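Local coordinates for neutral ceramidase (Pseudomonas aeruginosa, PDB 2ZWS), which cleaves the N-acyl linkage of ceramides to give sphingosine and a free fatty acid, and also catalyses the reverse synthesis, at residues Leu3-Gly8 and Gly144-Gly149; Thr15-Glu20 and His548-Leu553; Asp552-Lys557 and Arg616-Ala621. All blocks are in the same frame, centred on the assembly; numbering follows the deposited sequence. Where two conformers were deposited one is given.

How the contacts relate
Contact 1 is the outlier: it pairs two strands of one sheet in the N-terminal part of the chain, at a partly buried sheet end about 38 Å, centre to centre, from contact 2. Contacts 2 and 3 are buried neighbours, about 9 Å apart, centre to centre. They share D552 and L553, and a probable hydrogen bond from N551 ND2 to N620 O joins them. Contact 2 brings the loop 548-553 against the N-terminal part, whereas contact 3 stays within the C-terminal part, between the continuing loop and a strand. The chemistry follows: backbone pairing and aromatic-aliphatic packing in contact 1, a water-bridged polar interface in contact 2, and guanidinium-amide bonding in contact 3.

Contact 1 (Leu3-Gly8 and Gly144-Gly149); sequences LPYRFG and GRLFYG
Y5 and G144 form an antiparallel hydrogen-bonded pair where strands 5-8 and 144-149 meet, and only there within these segments: their axes approach to 5.7 Å but run at 86° to each other, so the chains separate quickly. The two bonds of the pair are unequal. G144 N gives a good one to Y5 O (3.0 Å), coming in above the carbonyl plane, while the return bond from Y5 N to G144 O is weak at 3.4 Å. F7 continues the backbone pairing with Q142, two residues before G144 on strand 142-152.

The contact belongs to the mixed sheet of the N-terminal part of the enzyme, in which strand 5-13 lies between strands 41-49 and 142-152. On the 41-49 side R6 pairs with E48 through backbone bonding and through a salt bridge from its NE.

Beyond the pair, L146 fills the angle between the diverging strands with its two methyl groups. CD2 sits over one face of the Y5 ring as a CH-pi contact, 4.2 Å from the ring centroid and 18° off its normal. The phenol itself is held farther on, its OH bonded to G293 O. The other methyl, CD1, touches F7 CD2 at 4.0 Å, the two side chains sliding past each other in opposite directions. F7 has CG between its backbone N and carbonyl carbon (chi1 58°), a crowded position, and its ring edge-to-face with F187; CE2 comes to 3.7 Å from G144 CA, lying close against a residue with no side chain.

Before the pair, L3 CD2 packs on R145 CG at 3.6 Å, the two chains crossing at about a right angle. The P4 ring puts CD against G144 O, and the R145 guanidinium runs on to a salt bridge with E290.

Contact 2 (Thr15-Glu20 and His548-Leu553); sequences TGEAAE and HPKNDL
E17 and A18 run closest to K550 and P549, with CA-CA distances of 5.4 and 5.9 Å, where two irregular loops meet without any direct backbone-to-backbone hydrogen bond. This is an interface between the N-terminal part of the enzyme, which holds the zinc site, and the C-terminal part, whose family belongs to the E-set clan of immunoglobulin-like beta-sandwiches.

At one end E20 and H548 form a histidine-carboxylate hydrogen bond. H548 CG stands anti to its backbone N (chi1 -153°), helping to place the ring toward E20. H548 NE2 donates to E20 OE1 at 2.8 Å and nearly straight (169°); the oxygen lies in the imidazole plane but is met from well above the carboxylate plane, the two groups being turned 60° apart. The other ring nitrogen, ND1, accepts the backbone N-H of K550, so both ring nitrogens are engaged and the rotation of the imidazole is fixed, consistent with a neutral ring protonated on NE2.

K550 stretches out extended beside A19 O and delivers NZ to E20 O at 2.9 Å. Water 5 joins NZ to E20 OE1, and T510 O adds a weak bond. K550 NZ stands 4.9 Å from E17 OE2 and equally far from E20 OE1, too far for a salt bridge, yet both carboxylates would probably favour its charge. E17 OE1 is bonded to T122 OG1, and water 3 links OE2 to K550 O.

The apolar share lies in between and at the other end. P549 CG presses on A19 CB at 3.5 Å, tighter than usual for two carbons, with A18 CB against P549 CB. L553 points toward the 15-20 loop, CD1 against T15 O and CD2 against G16. Beside this leucine, water 1 donates both protons, to G16 O and L553 O.

Contact 3 (Asp552-Lys557 and Arg616-Ala621); sequences DLRTEK and RHYGNA
R554 reaches across to N620 with the one direct hydrogen bond between these segments: NH2 to OD1, 3.0 Å, bent at the hydrogen to 147°. The oxygen lies near the guanidinium plane, at its edge, while NH2 is tilted 21° out of the amide carbonyl plane. This same NH2 also makes a salt bridge to E631, and NE is bonded to T558 O, so the guanidinium is pinned at two of its nitrogens. The side chain gets there by bending at chi3, 68°, which swings NE out of the line of the aliphatic chain.

The van der Waals contacts are made mostly by carbons next to polar groups. Y618 CB lies over one face of the guanidinium, 3.6 Å from R554 NH1. The tyrosine and guanidinium planes are nearly parallel, but it is CB, not the ring, that lies over the guanidinium, and the hydroxyl leads away to E561. D552 CB packs against N620 OD1 at 3.3 Å, the carboxylate and amide planes being close to parallel. Water 6 sits between D552 O and N620 OD1, within bonding distance of each.

Bonds internal to the loop shape it. D552 OD1 takes the backbone N-H of R554 with its anti lone pair (2.8 Å), closing an Asx turn. R554 itself has left-handed helical backbone angles and starts a type II beta turn, closed by the bond from K557 N to R554 O. The R554 side chain lies about 6 Å from that of D579, a magnesium ligand, and N620 begins the region 620-646, required for correct folding and localization. The two turns share R554 in the connection between strands 539-545 and 560-566, which belong to the two different sheets of the C-terminal beta-sandwich; strand 611-622, beside 560-566 in its sheet, receives the arginine.

Contact 1 (Leu3-Gly8 and Gly144-Gly149)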
loop_
_atom_site.group_PDB
_atom_site.type_symbol
_atom_site.label_atom_id
_atom_site.label_comp_id
_atom_site.label_asym_id
_atom_site.label_seq_id
_atom_site.Cartn_x
_atom_site.Cartn_y
_atom_site.Cartn_z
ATOM N N LEU A 3 -6.923 20.742 -25.258
ATOM C CA LEU A 3 -6.180 20.259 -24.081
ATOM C C LEU A 3 -5.176 19.147 -24.390
ATOM O O LEU A 3 -5.443 18.278 -25.222
ATOM C CB LEU A 3 -7.157 19.858 -22.977
ATOM C CG LEU A 3 -7.910 21.054 -22.380
ATOM C CD1 LEU A 3 -9.186 20.615 -21.689
ATOM C CD2 LEU A 3 -7.037 21.850 -21.428
ATOM N N PRO A 4 -3.999 19.196 -23.727
ATOM C CA PRO A 4 -2.884 18.307 -24.088
ATOM C C PRO A 4 -3.067 16.826 -23.711
ATOM O O PRO A 4 -2.488 15.946 -24.364
ATOM C CB PRO A 4 -1.692 18.903 -23.331
ATOM C CG PRO A 4 -2.281 19.682 -22.206
ATOM C CD PRO A 4 -3.640 20.148 -22.660
ATOM N N TYR A 5 -3.858 16.565 -22.675
ATOM C CA TYR A 5 -4.013 15.205 -22.156
ATOM C C TYR A 5 -5.472 14.887 -21.941
ATOM O O TYR A 5 -6.320 15.791 -21.912
ATOM C CB TYR A 5 -3.257 15.041 -20.821
ATOM C CG TYR A 5 -1.776 15.282 -20.931
ATOM C CD1 TYR A 5 -1.202 16.431 -20.412
ATOM C CD2 TYR A 5 -0.940 14.359 -21.571
ATOM C CE1 TYR A 5 0.171 16.672 -20.513
ATOM C CE2 TYR A 5 0.423 14.597 -21.695
ATOM C CZ TYR A 5 0.971 15.751 -21.158
ATOM O OH TYR A 5 2.325 15.977 -21.259
ATOM N N ARG A 6 -5.761 13.601 -21.800
ATOM C CA ARG A 6 -6.989 13.180 -21.154
ATOM C C ARG A 6 -6.559 12.420 -19.919
ATOM O O ARG A 6 -5.502 11.769 -19.920
ATOM C CB ARG A 6 -7.807 12.283 -22.069
ATOM C CG ARG A 6 -8.370 13.016 -23.277
ATOM C CD ARG A 6 -9.063 12.024 -24.205
ATOM N NE ARG A 6 -8.123 11.117 -24.875
ATOM C CZ ARG A 6 -7.558 11.357 -26.055
ATOM N NH1 ARG A 6 -7.821 12.484 -26.717
ATOM N NH2 ARG A 6 -6.715 10.469 -26.573
ATOM N N PHE A 7 -7.344 12.488 -18.858
ATOM C CA PHE A 7 -7.047 11.603 -17.700
ATOM C C PHE A 7 -8.326 10.984 -17.171
ATOM O O PHE A 7 -9.422 11.518 -17.423
ATOM C CB PHE A 7 -6.293 12.328 -16.575
ATOM C CG PHE A 7 -6.995 13.527 -16.032
ATOM C CD1 PHE A 7 -8.052 13.393 -15.123
ATOM C CD2 PHE A 7 -6.600 14.813 -16.429
ATOM C CE1 PHE A 7 -8.706 14.529 -14.629
ATOM C CE2 PHE A 7 -7.259 15.939 -15.938
ATOM C CZ PHE A 7 -8.316 15.789 -15.060
ATOM N N GLY A 8 -8.190 9.861 -16.467
ATOM C CA GLY A 8 -9.334 9.228 -15.840
ATOM C C GLY A 8 -8.935 8.802 -14.459
ATOM O O GLY A 8 -7.819 8.286 -14.275
ATOM N N GLY A 144 -7.872 17.416 -19.959
ATOM C CA GLY A 144 -7.335 18.196 -18.867
ATOM C C GLY A 144 -5.877 18.531 -19.030
ATOM O O GLY A 144 -5.242 18.262 -20.084
ATOM N N ARG A 145 -5.382 19.171 -17.985
ATOM C CA ARG A 145 -4.001 19.605 -17.881
ATOM C C ARG A 145 -3.371 18.927 -16.674
ATOM O O ARG A 145 -4.057 18.568 -15.693
ATOM C CB ARG A 145 -3.952 21.108 -17.664
ATOM C CG ARG A 145 -4.592 21.860 -18.831
ATOM C CD ARG A 145 -4.739 23.344 -18.567
ATOM N NE ARG A 145 -3.486 24.086 -18.652
ATOM C CZ ARG A 145 -3.405 25.423 -18.587
ATOM N NH1 ARG A 145 -2.235 26.031 -18.703
ATOM N NH2 ARG A 145 -4.511 26.154 -18.403
ATOM N N LEU A 146 -2.069 18.758 -16.763
ATOM C CA LEU A 146 -1.265 18.173 -15.686
ATOM C C LEU A 146 -0.271 19.208 -15.179
ATOM O O LEU A 146 0.412 19.879 -15.967
ATOM C CB LEU A 146 -0.521 16.935 -16.192
ATOM C CG LEU A 146 -1.199 15.543 -16.117
ATOM C CD1 LEU A 146 -2.660 15.521 -16.439
ATOM C CD2 LEU A 146 -0.474 14.526 -16.991
ATOM N N PHE A 147 -0.202 19.339 -13.867
ATOM C CA PHE A 147 0.834 20.168 -13.257
ATOM C C PHE A 147 1.710 19.391 -12.297
ATOM O O PHE A 147 1.251 18.430 -11.664
ATOM C CB PHE A 147 0.229 21.383 -12.547
ATOM C CG PHE A 147 -0.425 22.344 -13.479
ATOM C CD1 PHE A 147 0.244 23.493 -13.861
ATOM C CD2 PHE A 147 -1.680 22.084 -14.008
ATOM C CE1 PHE A 147 -0.364 24.398 -14.757
ATOM C CE2 PHE A 147 -2.286 22.984 -14.927
ATOM C CZ PHE A 147 -1.606 24.123 -15.295
ATOM N N TYR A 148 2.949 19.830 -12.196
ATOM C CA TYR A 148 3.925 19.233 -11.279
ATOM C C TYR A 148 4.438 20.303 -10.301
ATOM O O TYR A 148 4.662 21.454 -10.693
ATOM C CB TYR A 148 5.104 18.656 -12.070
ATOM C CG TYR A 148 6.217 18.183 -11.174
ATOM C CD1 TYR A 148 7.208 19.066 -10.777
ATOM C CD2 TYR A 148 6.261 16.871 -10.699
ATOM C CE1 TYR A 148 8.211 18.664 -9.937
ATOM C CE2 TYR A 148 7.293 16.454 -9.864
ATOM C CZ TYR A 148 8.244 17.362 -9.502
ATOM O OH TYR A 148 9.269 16.983 -8.665
ATOM N N GLY A 149 4.650 19.923 -9.045
ATOM C CA GLY A 149 5.348 20.805 -8.112
ATOM C C GLY A 149 6.050 19.985 -7.062
ATOM O O GLY A 149 5.765 18.799 -6.907
#

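Contact 2 (Thr15-Glu20 and His548-Leu553)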
loop_
_atom_site.group_PDB
_atom_site.type_symbol
_atom_site.label_atom_id
_atom_site.label_comp_id
_atom_site.label_asym_id
_atom_site.label_seq_id
_atom_site.Cartn_x
_atom_site.Cartn_y
_atom_site.Cartn_z
ATOM N N THR A 15 -10.081 -4.305 0.063
ATOM C CA THR A 15 -9.999 -4.771 1.465
ATOM C C THR A 15 -10.149 -6.293 1.514
ATOM O O THR A 15 -11.079 -6.857 0.926
ATOM C CB THR A 15 -11.119 -4.155 2.316
ATOM O OG1 THR A 15 -11.134 -2.725 2.142
ATOM C CG2 THR A 15 -10.901 -4.470 3.808
ATOM N N GLY A 16 -9.267 -6.947 2.241
ATOM C CA GLY A 16 -9.289 -8.386 2.347
ATOM C C GLY A 16 -9.969 -8.859 3.622
ATOM O O GLY A 16 -10.814 -8.179 4.178
ATOM N N GLU A 17 -9.562 -10.031 4.100
ATOM C CA GLU A 17 -10.297 -10.721 5.177
ATOM C C GLU A 17 -10.162 -9.977 6.500
ATOM O O GLU A 17 -9.040 -9.751 6.979
ATOM C CB GLU A 17 -9.757 -12.156 5.281
ATOM C CG GLU A 17 -10.129 -13.006 4.042
ATOM C CD GLU A 17 -9.247 -14.223 3.847
ATOM O OE1 GLU A 17 -8.065 -14.096 3.429
ATOM O OE2 GLU A 17 -9.749 -15.322 4.132
ATOM N N ALA A 18 -11.289 -9.572 7.088
ATOM C CA ALA A 18 -11.302 -8.661 8.255
ATOM C C ALA A 18 -11.218 -9.322 9.626
ATOM O O ALA A 18 -11.120 -8.640 10.650
ATOM C CB ALA A 18 -12.519 -7.751 8.198
ATOM N N ALA A 19 -11.256 -10.644 9.651
ATOM C CA ALA A 19 -10.909 -11.322 10.901
ATOM C C ALA A 19 -10.140 -12.600 10.676
ATOM O O ALA A 19 -10.391 -13.329 9.721
ATOM C CB ALA A 19 -12.160 -11.617 11.709
ATOM N N GLU A 20 -9.179 -12.843 11.569
ATOM C CA GLU A 20 -8.454 -14.122 11.689
ATOM C C GLU A 20 -7.497 -14.392 10.509
ATOM O O GLU A 20 -7.285 -15.551 10.092
ATOM C CB GLU A 20 -9.424 -15.302 11.976
ATOM C CG GLU A 20 -10.140 -15.146 13.353
ATOM C CD GLU A 20 -10.932 -16.387 13.787
ATOM O OE1 GLU A 20 -11.381 -17.142 12.900
ATOM O OE2 GLU A 20 -11.111 -16.579 15.024
ATOM N N HIS A 548 -18.946 -14.678 10.825
ATOM C CA HIS A 548 -17.546 -14.417 10.502
ATOM C C HIS A 548 -17.342 -13.563 9.229
ATOM O O HIS A 548 -17.844 -13.918 8.173
ATOM C CB HIS A 548 -16.849 -15.750 10.302
ATOM C CG HIS A 548 -15.386 -15.706 10.595
ATOM N ND1 HIS A 548 -14.514 -14.853 9.944
ATOM C CD2 HIS A 548 -14.639 -16.392 11.493
ATOM C CE1 HIS A 548 -13.294 -15.037 10.418
ATOM N NE2 HIS A 548 -13.344 -15.961 11.363
ATOM N N PRO A 549 -16.588 -12.444 9.322
ATOM C CA PRO A 549 -16.359 -11.623 8.116
ATOM C C PRO A 549 -15.563 -12.342 7.012
ATOM O O PRO A 549 -15.577 -11.867 5.871
ATOM C CB PRO A 549 -15.588 -10.391 8.656
ATOM C CG PRO A 549 -15.046 -10.792 9.915
ATOM C CD PRO A 549 -15.947 -11.848 10.511
ATOM N N LYS A 550 -14.877 -13.460 7.325
ATOM C CA LYS A 550 -14.232 -14.255 6.241
ATOM C C LYS A 550 -15.262 -14.794 5.255
ATOM O O LYS A 550 -14.915 -15.129 4.115
ATOM C CB LYS A 550 -13.417 -15.449 6.759
ATOM C CG LYS A 550 -12.013 -15.127 7.188
ATOM C CD LYS A 550 -11.298 -16.382 7.760
ATOM C CE LYS A 550 -9.860 -16.031 8.037
ATOM N NZ LYS A 550 -9.105 -17.179 8.585
ATOM N N ASN A 551 -16.517 -14.878 5.681
ATOM C CA ASN A 551 -17.570 -15.406 4.793
ATOM C C ASN A 551 -17.835 -14.519 3.569
ATOM O O ASN A 551 -18.181 -15.028 2.513
ATOM C CB ASN A 551 -18.888 -15.577 5.543
ATOM C CG ASN A 551 -18.852 -16.694 6.558
ATOM O OD1 ASN A 551 -18.227 -17.759 6.354
ATOM N ND2 ASN A 551 -19.508 -16.458 7.680
ATOM N N ASP A 552 -17.670 -13.203 3.721
ATOM C CA ASP A 552 -17.904 -12.250 2.633
ATOM C C ASP A 552 -17.165 -10.955 2.990
ATOM O O ASP A 552 -17.397 -10.383 4.048
ATOM C CB ASP A 552 -19.402 -12.006 2.434
ATOM C CG ASP A 552 -19.725 -11.310 1.120
ATOM O OD1 ASP A 552 -19.105 -10.271 0.795
ATOM O OD2 ASP A 552 -20.605 -11.823 0.385
ATOM N N LEU A 553 -16.295 -10.485 2.102
ATOM C CA LEU A 553 -15.512 -9.247 2.357
ATOM C C LEU A 553 -16.339 -7.991 2.287
ATOM O O LEU A 553 -15.878 -6.899 2.658
ATOM C CB LEU A 553 -14.406 -9.122 1.323
ATOM C CG LEU A 553 -13.533 -10.352 1.173
ATOM C CD1 LEU A 553 -12.415 -10.095 0.173
ATOM C CD2 LEU A 553 -12.950 -10.715 2.467
HETATM O O HOH W 1 -13.641 -7.274 4.490
HETATM O O HOH W 2 -7.675 -16.746 5.580
HETATM O O HOH W 3 -12.116 -16.449 3.827
HETATM O O HOH W 4 -13.794 -9.749 5.682
HETATM O O HOH W 5 -10.403 -18.369 10.704
#

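Contact 3 (Asp552-Lys557 and Arg616-Ala621)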
loop_
_atom_site.group_PDB
_atom_site.type_symbol
_atom_site.label_atom_id
_atom_site.label_comp_id
_atom_site.label_asym_id
_atom_site.label_seq_id
_atom_site.Cartn_x
_atom_site.Cartn_y
_atom_site.Cartn_z
ATOM N N ASP A 552 -17.670 -13.203 3.721
ATOM C CA ASP A 552 -17.904 -12.250 2.633
ATOM C C ASP A 552 -17.165 -10.955 2.990
ATOM O O ASP A 552 -17.397 -10.383 4.048
ATOM C CB ASP A 552 -19.402 -12.006 2.434
ATOM C CG ASP A 552 -19.725 -11.310 1.120
ATOM O OD1 ASP A 552 -19.105 -10.271 0.795
ATOM O OD2 ASP A 552 -20.605 -11.823 0.385
ATOM N N LEU A 553 -16.295 -10.485 2.102
ATOM C CA LEU A 553 -15.512 -9.247 2.357
ATOM C C LEU A 553 -16.339 -7.991 2.287
ATOM O O LEU A 553 -15.878 -6.899 2.658
ATOM C CB LEU A 553 -14.406 -9.122 1.323
ATOM C CG LEU A 553 -13.533 -10.352 1.173
ATOM C CD1 LEU A 553 -12.415 -10.095 0.173
ATOM C CD2 LEU A 553 -12.950 -10.715 2.467
ATOM N N ARG A 554 -17.551 -8.141 1.758
ATOM C CA ARG A 554 -18.458 -7.018 1.563
ATOM C C ARG A 554 -17.810 -5.902 0.715
ATOM O O ARG A 554 -17.894 -4.717 1.018
ATOM C CB ARG A 554 -19.019 -6.521 2.904
ATOM C CG ARG A 554 -19.776 -7.651 3.626
ATOM C CD ARG A 554 -20.800 -7.164 4.625
ATOM N NE ARG A 554 -21.936 -6.488 3.994
ATOM C CZ ARG A 554 -22.968 -7.107 3.423
ATOM N NH1 ARG A 554 -23.939 -6.375 2.888
ATOM N NH2 ARG A 554 -23.014 -8.437 3.373
ATOM N N THR A 555 -17.152 -6.358 -0.345
ATOM C CA THR A 555 -16.422 -5.522 -1.276
ATOM C C THR A 555 -17.402 -4.498 -1.894
ATOM O O THR A 555 -18.506 -4.880 -2.386
ATOM C CB THR A 555 -15.793 -6.430 -2.334
ATOM O OG1 THR A 555 -14.899 -7.378 -1.711
ATOM C CG2 THR A 555 -15.073 -5.627 -3.428
ATOM N N GLU A 556 -17.020 -3.216 -1.865
ATOM C CA GLU A 556 -17.830 -2.089 -2.368
ATOM C C GLU A 556 -19.106 -1.881 -1.561
ATOM O O GLU A 556 -19.990 -1.095 -1.952
ATOM C CB GLU A 556 -18.154 -2.226 -3.865
ATOM C CG GLU A 556 -16.901 -2.348 -4.785
ATOM C CD GLU A 556 -16.035 -1.081 -4.856
ATOM O OE1 GLU A 556 -16.500 0.038 -4.563
ATOM O OE2 GLU A 556 -14.902 -1.197 -5.318
ATOM N N LYS A 557 -19.202 -2.622 -0.455
ATOM C CA LYS A 557 -20.304 -2.467 0.489
ATOM C C LYS A 557 -19.776 -2.173 1.895
ATOM O O LYS A 557 -18.677 -1.601 2.033
ATOM C CB LYS A 557 -21.247 -3.673 0.421
ATOM C CG LYS A 557 -21.871 -3.858 -0.984
ATOM C CD LYS A 557 -22.661 -5.162 -1.071
ATOM C CE LYS A 557 -24.087 -4.976 -0.564
ATOM N NZ LYS A 557 -24.844 -6.266 -0.548
ATOM N N ARG A 616 -27.029 0.513 11.558
ATOM C CA ARG A 616 -27.350 -0.746 10.913
ATOM C C ARG A 616 -26.084 -1.592 10.715
ATOM O O ARG A 616 -25.017 -1.069 10.323
ATOM C CB ARG A 616 -28.040 -0.481 9.572
ATOM C CG ARG A 616 -28.545 -1.697 8.858
ATOM C CD ARG A 616 -29.555 -1.318 7.784
ATOM N NE ARG A 616 -29.965 -2.504 7.036
ATOM C CZ ARG A 616 -30.870 -2.501 6.066
ATOM N NH1 ARG A 616 -31.171 -3.630 5.441
ATOM N NH2 ARG A 616 -31.453 -1.362 5.712
ATOM N N HIS A 617 -26.209 -2.891 10.963
ATOM C CA HIS A 617 -25.136 -3.842 10.732
ATOM C C HIS A 617 -25.493 -4.805 9.603
ATOM O O HIS A 617 -26.621 -5.278 9.523
ATOM C CB HIS A 617 -24.816 -4.628 12.018
ATOM C CG HIS A 617 -23.921 -5.810 11.814
ATOM N ND1 HIS A 617 -22.673 -5.718 11.220
ATOM C CD2 HIS A 617 -24.064 -7.104 12.195
ATOM C CE1 HIS A 617 -22.113 -6.916 11.209
ATOM N NE2 HIS A 617 -22.942 -7.773 11.781
ATOM N N TYR A 618 -24.530 -5.057 8.722
ATOM C CA TYR A 618 -24.638 -6.080 7.679
ATOM C C TYR A 618 -23.504 -7.075 7.865
ATOM O O TYR A 618 -22.361 -6.653 8.053
ATOM C CB TYR A 618 -24.479 -5.447 6.298
ATOM C CG TYR A 618 -25.439 -4.355 5.937
ATOM C CD1 TYR A 618 -26.548 -4.637 5.145
ATOM C CD2 TYR A 618 -25.238 -3.036 6.338
ATOM C CE1 TYR A 618 -27.428 -3.637 4.771
ATOM C CE2 TYR A 618 -26.111 -2.022 5.973
ATOM C CZ TYR A 618 -27.217 -2.341 5.191
ATOM O OH TYR A 618 -28.107 -1.355 4.795
ATOM N N GLY A 619 -23.801 -8.371 7.809
ATOM C CA GLY A 619 -22.793 -9.427 7.925
ATOM C C GLY A 619 -23.215 -10.666 7.144
ATOM O O GLY A 619 -24.186 -10.620 6.381
ATOM N N ASN A 620 -22.492 -11.763 7.329
ATOM C CA ASN A 620 -22.771 -13.010 6.620
ATOM C C ASN A 620 -22.466 -14.171 7.533
ATOM O O ASN A 620 -21.506 -14.117 8.316
ATOM C CB ASN A 620 -21.941 -13.109 5.316
ATOM C CG ASN A 620 -22.215 -11.958 4.364
ATOM O OD1 ASN A 620 -21.659 -10.867 4.537
ATOM N ND2 ASN A 620 -23.102 -12.174 3.365
ATOM N N ALA A 621 -23.284 -15.217 7.447
ATOM C CA ALA A 621 -23.113 -16.393 8.295
ATOM C C ALA A 621 -23.048 -17.690 7.490
ATOM O O ALA A 621 -23.690 -17.795 6.449
ATOM C CB ALA A 621 -24.240 -16.465 9.315
HETATM O O HOH W 6 -19.316 -11.054 5.948
#